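Local coordinates for protein sulfite reductase [ferredoxin] (Mycobacterium tuberculosis, PDB 1ZJ8) that reduces sulfite to sulfide with electrons from ferredoxin, using one siroheme and one [4Fe-4S] cluster, probably for the biosynthesis of sulfur-containing amino acids and cofactors, at residues V268-P273 with R325-G330; P359-V364 with V443-L448. All coordinates share one frame; numbering follows the deposited sequence.

Following the chain from its N terminus, contact 1 comes first: strand 266-272 leads into the mainly helical residues between its segments, helices 277-291, 302-309 and 311-323, and the chain then returns as the short strand 328-329 to close the loop on the sheet edge. Contact 2 opens only afterwards. It runs from the turn leading into strand 363-365, through the rest of that ferredoxin-like half domain and strand 425-427, to helix 442-455 of the second 4Fe-4S domain. The two loops are therefore in series, neither nested nor crossed. The centres of contact 1 and contact 2 lie about 42 Å apart, on opposite sides of the chain's centre. Contact 2 is the one near the siroheme.

Contact 1 (V268-P273 with R325-G330)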
ATOM      1  N   VAL A 268       1.627   8.261 -20.247  1.00 38.64           N
ATOM      2  CA  VAL A 268       1.947   9.557 -20.815  1.00 38.54           C
ATOM      3  C   VAL A 268       2.461   9.397 -22.258  1.00 38.62           C
ATOM      4  O   VAL A 268       2.441  10.352 -23.039  1.00 38.73           O
ATOM      5  CB  VAL A 268       2.982  10.273 -19.933  1.00 38.46           C
ATOM      6  CG1 VAL A 268       3.394  11.608 -20.555  1.00 38.73           C
ATOM      7  CG2 VAL A 268       2.418  10.462 -18.502  1.00 37.91           C
ATOM      8  N   GLY A 269       2.906   8.181 -22.594  1.00 38.60           N
ATOM      9  CA  GLY A 269       3.450   7.858 -23.917  1.00 38.09           C
ATOM     10  C   GLY A 269       4.950   8.090 -24.021  1.00 37.96           C
ATOM     11  O   GLY A 269       5.490   8.153 -25.136  1.00 38.09           O
ATOM     12  N   ALA A 270       5.618   8.155 -22.862  1.00 37.33           N
ATOM     13  CA  ALA A 270       6.993   8.633 -22.757  1.00 36.82           C
ATOM     14  C   ALA A 270       7.944   7.546 -22.277  1.00 36.55           C
ATOM     15  O   ALA A 270       7.565   6.687 -21.466  1.00 36.60           O
ATOM     16  CB  ALA A 270       7.061   9.827 -21.802  1.00 36.72           C
ATOM     17  N   TRP A 271       9.183   7.616 -22.777  1.00 36.04           N
ATOM     18  CA  TRP A 271      10.315   6.791 -22.312  1.00 35.71           C
ATOM     19  C   TRP A 271      11.317   7.713 -21.613  1.00 35.05           C
ATOM     20  O   TRP A 271      11.647   8.773 -22.122  1.00 35.29           O
ATOM     21  CB  TRP A 271      10.978   6.063 -23.497  1.00 35.64           C
ATOM     22  CG  TRP A 271      12.139   5.124 -23.160  1.00 35.86           C
ATOM     23  CD1 TRP A 271      12.052   3.794 -22.799  1.00 35.83           C
ATOM     24  CD2 TRP A 271      13.545   5.437 -23.188  1.00 35.46           C
ATOM     25  NE1 TRP A 271      13.315   3.273 -22.597  1.00 35.75           N
ATOM     26  CE2 TRP A 271      14.248   4.250 -22.830  1.00 35.50           C
ATOM     27  CE3 TRP A 271      14.280   6.599 -23.478  1.00 35.22           C
ATOM     28  CZ2 TRP A 271      15.652   4.196 -22.754  1.00 34.88           C
ATOM     29  CZ3 TRP A 271      15.684   6.542 -23.410  1.00 35.36           C
ATOM     30  CH2 TRP A 271      16.349   5.349 -23.041  1.00 35.29           C
ATOM     31  N   VAL A 272      11.789   7.300 -20.449  1.00 34.65           N
ATOM     32  CA  VAL A 272      12.677   8.109 -19.628  1.00 34.67           C
ATOM     33  C   VAL A 272      13.908   7.290 -19.209  1.00 34.69           C
ATOM     34  O   VAL A 272      13.777   6.276 -18.513  1.00 35.03           O
ATOM     35  CB  VAL A 272      11.941   8.570 -18.359  1.00 34.70           C
ATOM     36  CG1 VAL A 272      12.836   9.460 -17.496  1.00 35.05           C
ATOM     37  CG2 VAL A 272      10.637   9.294 -18.728  1.00 34.31           C
ATOM     38  N   PRO A 273      15.116   7.730 -19.601  1.00 34.60           N
ATOM     39  CA  PRO A 273      16.292   6.922 -19.233  1.00 34.29           C
ATOM     40  C   PRO A 273      16.517   7.014 -17.718  1.00 34.15           C
ATOM     41  O   PRO A 273      16.118   8.000 -17.080  1.00 34.78           O
ATOM     42  CB  PRO A 273      17.428   7.586 -20.019  1.00 34.29           C
ATOM     43  CG  PRO A 273      16.981   9.040 -20.157  1.00 34.51           C
ATOM     44  CD  PRO A 273      15.485   8.982 -20.298  1.00 34.70           C
ATOM     45  N   ARG A 325      11.467  21.011 -21.973  1.00 48.17           N
ATOM     46  CA  ARG A 325      11.934  20.155 -23.076  1.00 48.21           C
ATOM     47  C   ARG A 325      10.951  19.021 -23.385  1.00 48.01           C
ATOM     48  O   ARG A 325      10.153  18.636 -22.526  1.00 48.53           O
ATOM     49  CB  ARG A 325      13.298  19.546 -22.748  1.00 48.33           C
ATOM     50  CG  ARG A 325      13.202  18.357 -21.825  1.00 49.04           C
ATOM     51  CD  ARG A 325      14.509  18.028 -21.149  1.00 48.95           C
ATOM     52  NE  ARG A 325      14.315  16.995 -20.133  1.00 49.52           N
ATOM     53  CZ  ARG A 325      14.117  15.703 -20.393  1.00 49.54           C
ATOM     54  NH1 ARG A 325      14.086  15.244 -21.642  1.00 48.64           N
ATOM     55  NH2 ARG A 325      13.955  14.857 -19.388  1.00 50.17           N
ATOM     56  N   PRO A 326      11.013  18.461 -24.604  1.00 47.47           N
ATOM     57  CA  PRO A 326      10.118  17.332 -24.862  1.00 47.13           C
ATOM     58  C   PRO A 326      10.591  16.065 -24.137  1.00 46.83           C
ATOM     59  O   PRO A 326      11.770  15.973 -23.767  1.00 46.91           O
ATOM     60  CB  PRO A 326      10.177  17.166 -26.394  1.00 47.05           C
ATOM     61  CG  PRO A 326      11.422  17.818 -26.826  1.00 46.93           C
ATOM     62  CD  PRO A 326      11.848  18.794 -25.774  1.00 47.33           C
ATOM     63  N   LEU A 327       9.657  15.140 -23.893  1.00 46.13           N
ATOM     64  CA  LEU A 327       9.989  13.784 -23.484  1.00 45.50           C
ATOM     65  C   LEU A 327      10.067  12.963 -24.741  1.00 44.91           C
ATOM     66  O   LEU A 327       9.371  13.257 -25.711  1.00 44.59           O
ATOM     67  CB  LEU A 327       8.912  13.206 -22.586  1.00 45.66           C
ATOM     68  CG  LEU A 327       8.783  13.856 -21.216  1.00 46.34           C
ATOM     69  CD1 LEU A 327       7.520  13.379 -20.508  1.00 46.39           C
ATOM     70  CD2 LEU A 327      10.021  13.533 -20.401  1.00 47.31           C
ATOM     71  N   ILE A 328      10.923  11.946 -24.721  1.00 44.36           N
ATOM     72  CA  ILE A 328      11.044  11.010 -25.829  1.00 43.98           C
ATOM     73  C   ILE A 328       9.804  10.103 -25.834  1.00 43.73           C
ATOM     74  O   ILE A 328       9.356   9.674 -24.775  1.00 44.00           O
ATOM     75  CB  ILE A 328      12.325  10.158 -25.705  1.00 44.03           C
ATOM     76  CG1 ILE A 328      13.574  11.053 -25.684  1.00 44.11           C
ATOM     77  CG2 ILE A 328      12.415   9.096 -26.818  1.00 44.38           C
ATOM     78  CD1 ILE A 328      14.264  11.099 -24.294  1.00 45.31           C
ATOM     79  N   ASP A 329       9.239   9.848 -27.017  1.00 43.24           N
ATOM     80  CA  ASP A 329       8.114   8.927 -27.172  1.00 42.89           C
ATOM     81  C   ASP A 329       8.599   7.507 -26.881  1.00 42.85           C
ATOM     82  O   ASP A 329       9.748   7.159 -27.179  1.00 42.64           O
ATOM     83  CB  ASP A 329       7.547   8.964 -28.604  1.00 42.73           C
ATOM     84  CG  ASP A 329       6.705  10.213 -28.905  1.00 43.19           C
ATOM     85  OD1 ASP A 329       6.345  11.005 -27.993  1.00 42.99           O
ATOM     86  OD2 ASP A 329       6.384  10.386 -30.094  1.00 43.42           O
ATOM     87  N   GLY A 330       7.724   6.682 -26.307  1.00 42.71           N
ATOM     88  CA  GLY A 330       8.077   5.294 -26.030  1.00 42.26           C
ATOM     89  C   GLY A 330       6.871   4.388 -26.030  1.00 41.73           C
ATOM     90  O   GLY A 330       5.757   4.843 -25.911  1.00 40.94           O
TER
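Gly269 and Trp271 meet Ile328 and Gly330 through two backbone hydrogen bonds, while the touching parts of the segments run 82° apart, so the pairing stays local around the antiparallel, non-hydrogen-bonded pair Ala270 and Asp329. On one side of this pair Gly330 N donates to Gly269 O at 2.9 Å, approaching from above the carbonyl plane. On the other, the amide of Trp271 gives a fairly straight bond to the carbonyl oxygen of Ile328, with an N-H...O angle of 168°. The CA of Ala270 also leans on this Ile328 oxygen in a CA-H...O contact.

Beside the bonds, CB of Ala270 meets CD1 of Leu327 at 3.8 Å and lies almost as near to Leu327 CB. Leu327, in the loop after helix 311-323, packs back on Arg315 and Leu318 of that helix and reaches the strand with CG anti to its carbonyl carbon (chi1 -68°). Val268 adds a looser touch, its CG1 4.5 Å from Leu327 CD1, and rests on the same helix through Ile311 and Arg315. Trp271 CB packs against the backbone of Gly330, 3.9 Å from Gly330 CA. The indole meets the rings of His243 and His246. Asp329 OD1 forms a salt bridge with Arg315, and Arg267 bonds to Gly330 O, so charged groups flank the pairing.

A short, weakly bonded antiparallel edge strand is thus added beside 266-272, after the helices, as the outermost member of the mixed six-stranded sheet in the first 4Fe-4S domain of the sulfite reductase fold, away from the siroheme and the [4Fe-4S] cluster.

Contact 2 (P359-V364 with V443-L448); sequences PIAGRV and VRAQHL
A type I' beta turn from Ile360 to Arg363, leading into strand 363-365, rests on helix 442-455 mainly through Ile360, Arg363 and Gln446. The Gln446 chain, bent at chi2 (-54°), brings its amide to the turn, where NE2 donates to Ile360 O at 3.0 Å. The N-H...O angle is 162°. The acceptor lies close to the plane of the amide, whereas NE2 stands above the carbonyl plane of Ile360. Arg363 N, closing the turn, reaches the same oxygen from the opposite face, so two donors grip it. NE2 also donates to Arg442 O, one turn back along the helix, which helps to fix the rotation of the amide.

The other end of this amide lies against the Ile360 side chain: OE1 sits beside both CB and CG2. The branch CG2, anti to the backbone N, also reaches the helix backbone at Ala445 O and comes 4.1 Å from Ala445 CB. Ala361 CB lies 4.2 Å from Ala445 CB, and both alanines touch Leu425 of strand 425-427. The turn thus joins the second ferredoxin-like half domain to the second 4Fe-4S domain. Ala361 lies about 7 Å from the bound siroheme, measured from its side chain, and about 8 Å from the side chain of Cys428, a cysteine of the [4Fe-4S] pocket.

On the other flank, the Arg363 side chain crosses that of Gln446 at about a right angle, with Arg363 CB 3.3 Å from Gln446 NE2. Farther out, Arg363 NH1 approaches Val443 CG2 at 4.0 Å, while NH2 forms a salt bridge with Asp137 of strand 135-138, the neighbour of strand 363-365 in the sheet.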
ATOM      1  N   PRO A 359       2.901 -14.185   5.216  1.00 27.50           N
ATOM      2  CA  PRO A 359       2.153 -14.171   6.446  1.00 27.39           C
ATOM      3  C   PRO A 359       0.668 -14.106   6.086  1.00 27.67           C
ATOM      4  O   PRO A 359       0.306 -14.346   4.926  1.00 28.04           O
ATOM      5  CB  PRO A 359       2.650 -12.907   7.148  1.00 27.58           C
ATOM      6  CG  PRO A 359       3.371 -12.087   6.096  1.00 27.30           C
ATOM      7  CD  PRO A 359       3.519 -12.888   4.881  1.00 27.15           C
ATOM      8  N   ILE A 360      -0.185 -13.813   7.062  1.00 27.65           N
ATOM      9  CA  ILE A 360      -1.598 -13.642   6.822  1.00 27.35           C
ATOM     10  C   ILE A 360      -1.900 -12.144   6.864  1.00 27.59           C
ATOM     11  O   ILE A 360      -1.943 -11.534   7.936  1.00 28.18           O
ATOM     12  CB  ILE A 360      -2.423 -14.392   7.890  1.00 27.40           C
ATOM     13  CG1 ILE A 360      -2.279 -15.909   7.721  1.00 26.86           C
ATOM     14  CG2 ILE A 360      -3.892 -13.974   7.815  1.00 28.32           C
ATOM     15  CD1 ILE A 360      -3.081 -16.736   8.713  1.00 26.47           C
ATOM     16  N   ALA A 361      -2.100 -11.558   5.690  1.00 27.63           N
ATOM     17  CA  ALA A 361      -2.458 -10.159   5.556  1.00 27.35           C
ATOM     18  C   ALA A 361      -1.496  -9.275   6.295  1.00 27.40           C
ATOM     19  O   ALA A 361      -1.925  -8.444   7.048  1.00 27.28           O
ATOM     20  CB  ALA A 361      -3.848  -9.933   6.086  1.00 27.42           C
ATOM     21  N   GLY A 362      -0.194  -9.502   6.130  1.00 27.60           N
ATOM     22  CA  GLY A 362       0.839  -8.619   6.674  1.00 27.38           C
ATOM     23  C   GLY A 362       1.130  -8.737   8.165  1.00 27.56           C
ATOM     24  O   GLY A 362       2.065  -8.097   8.663  1.00 27.48           O
ATOM     25  N   ARG A 363       0.369  -9.562   8.888  1.00 27.72           N
ATOM     26  CA  ARG A 363       0.481  -9.599  10.354  1.00 27.63           C
ATOM     27  C   ARG A 363       1.674 -10.389  10.819  1.00 27.36           C
ATOM     28  O   ARG A 363       1.712 -11.599  10.627  1.00 27.26           O
ATOM     29  CB  ARG A 363      -0.774 -10.209  10.986  1.00 27.72           C
ATOM     30  CG  ARG A 363      -0.613 -10.516  12.500  1.00 28.36           C
ATOM     31  CD  ARG A 363      -1.764 -10.024  13.357  1.00 28.84           C
ATOM     32  NE  ARG A 363      -1.724  -8.571  13.477  1.00 30.04           N
ATOM     33  CZ  ARG A 363      -2.711  -7.836  13.988  1.00 32.09           C
ATOM     34  NH1 ARG A 363      -3.807  -8.420  14.470  1.00 33.74           N
ATOM     35  NH2 ARG A 363      -2.608  -6.507  14.014  1.00 31.70           N
ATOM     36  N   VAL A 364       2.631  -9.704  11.434  1.00 27.19           N
ATOM     37  CA  VAL A 364       3.768 -10.346  12.098  1.00 27.64           C
ATOM     38  C   VAL A 364       3.886  -9.762  13.525  1.00 28.08           C
ATOM     39  O   VAL A 364       2.861  -9.522  14.167  1.00 28.46           O
ATOM     40  CB  VAL A 364       5.117 -10.230  11.260  1.00 27.47           C
ATOM     41  CG1 VAL A 364       5.039 -11.037   9.954  1.00 27.63           C
ATOM     42  CG2 VAL A 364       5.494  -8.773  10.951  1.00 27.53           C
ATOM     43  N   VAL A 443      -7.729  -9.126  11.952  1.00 37.71           N
ATOM     44  CA  VAL A 443      -7.912 -10.250  12.873  1.00 37.49           C
ATOM     45  C   VAL A 443      -8.800 -11.343  12.243  1.00 37.02           C
ATOM     46  O   VAL A 443      -8.524 -12.551  12.366  1.00 36.72           O
ATOM     47  CB  VAL A 443      -8.516  -9.766  14.228  1.00 37.64           C
ATOM     48  CG1 VAL A 443      -8.385 -10.883  15.297  1.00 37.40           C
ATOM     49  CG2 VAL A 443      -7.829  -8.445  14.691  1.00 37.61           C
ATOM     50  N   ARG A 444      -9.862 -10.901  11.574  1.00 36.48           N
ATOM     51  CA  ARG A 444     -10.750 -11.793  10.847  1.00 36.12           C
ATOM     52  C   ARG A 444      -9.960 -12.707   9.932  1.00 35.79           C
ATOM     53  O   ARG A 444     -10.109 -13.939   9.966  1.00 35.77           O
ATOM     54  CB  ARG A 444     -11.730 -10.971  10.012  1.00 36.17           C
ATOM     55  CG  ARG A 444     -12.839 -11.801   9.373  1.00 36.84           C
ATOM     56  CD  ARG A 444     -13.901 -12.183  10.399  1.00 37.86           C
ATOM     57  NE  ARG A 444     -14.255 -13.593  10.352  1.00 36.85           N
ATOM     58  CZ  ARG A 444     -15.018 -14.147   9.428  1.00 38.11           C
ATOM     59  NH1 ARG A 444     -15.496 -13.424   8.450  1.00 40.30           N
ATOM     60  NH2 ARG A 444     -15.306 -15.435   9.470  1.00 39.32           N
ATOM     61  N   ALA A 445      -9.100 -12.077   9.138  1.00 35.23           N
ATOM     62  CA  ALA A 445      -8.236 -12.760   8.180  1.00 34.66           C
ATOM     63  C   ALA A 445      -7.427 -13.861   8.817  1.00 34.05           C
ATOM     64  O   ALA A 445      -7.141 -14.869   8.180  1.00 33.89           O
ATOM     65  CB  ALA A 445      -7.278 -11.760   7.545  1.00 35.05           C
ATOM     66  N   GLN A 446      -7.045 -13.666  10.075  1.00 33.59           N
ATOM     67  CA  GLN A 446      -6.216 -14.658  10.769  1.00 33.45           C
ATOM     68  C   GLN A 446      -6.960 -15.969  11.004  1.00 33.19           C
ATOM     69  O   GLN A 446      -6.344 -17.039  11.085  1.00 32.92           O
ATOM     70  CB  GLN A 446      -5.711 -14.119  12.121  1.00 33.48           C
ATOM     71  CG  GLN A 446      -4.992 -12.775  12.066  1.00 32.16           C
ATOM     72  CD  GLN A 446      -3.870 -12.784  11.083  1.00 30.56           C
ATOM     73  OE1 GLN A 446      -3.189 -13.794  10.928  1.00 29.37           O
ATOM     74  NE2 GLN A 446      -3.670 -11.664  10.391  1.00 30.64           N
ATOM     75  N   HIS A 447      -8.286 -15.870  11.112  1.00 33.19           N
ATOM     76  CA  HIS A 447      -9.154 -17.036  11.272  1.00 33.12           C
ATOM     77  C   HIS A 447      -9.691 -17.525   9.941  1.00 32.82           C
ATOM     78  O   HIS A 447     -10.017 -18.707   9.793  1.00 32.80           O
ATOM     79  CB  HIS A 447     -10.378 -16.678  12.137  1.00 33.24           C
ATOM     80  CG  HIS A 447     -10.050 -16.267  13.546  1.00 35.02           C
ATOM     81  ND1 HIS A 447      -9.694 -14.974  13.888  1.00 35.78           N
ATOM     82  CD2 HIS A 447     -10.053 -16.974  14.706  1.00 35.48           C
ATOM     83  CE1 HIS A 447      -9.472 -14.910  15.190  1.00 34.61           C
ATOM     84  NE2 HIS A 447      -9.682 -16.108  15.709  1.00 35.15           N
ATOM     85  N   LEU A 448      -9.808 -16.610   8.980  1.00 32.57           N
ATOM     86  CA  LEU A 448     -10.544 -16.888   7.759  1.00 32.37           C
ATOM     87  C   LEU A 448      -9.712 -17.710   6.802  1.00 32.15           C
ATOM     88  O   LEU A 448     -10.234 -18.636   6.190  1.00 32.27           O
ATOM     89  CB  LEU A 448     -11.006 -15.583   7.126  1.00 32.62           C
ATOM     90  CG  LEU A 448     -11.859 -15.677   5.859  1.00 32.90           C
ATOM     91  CD1 LEU A 448     -13.107 -16.518   6.091  1.00 32.73           C
ATOM     92  CD2 LEU A 448     -12.203 -14.268   5.374  1.00 32.49           C
TER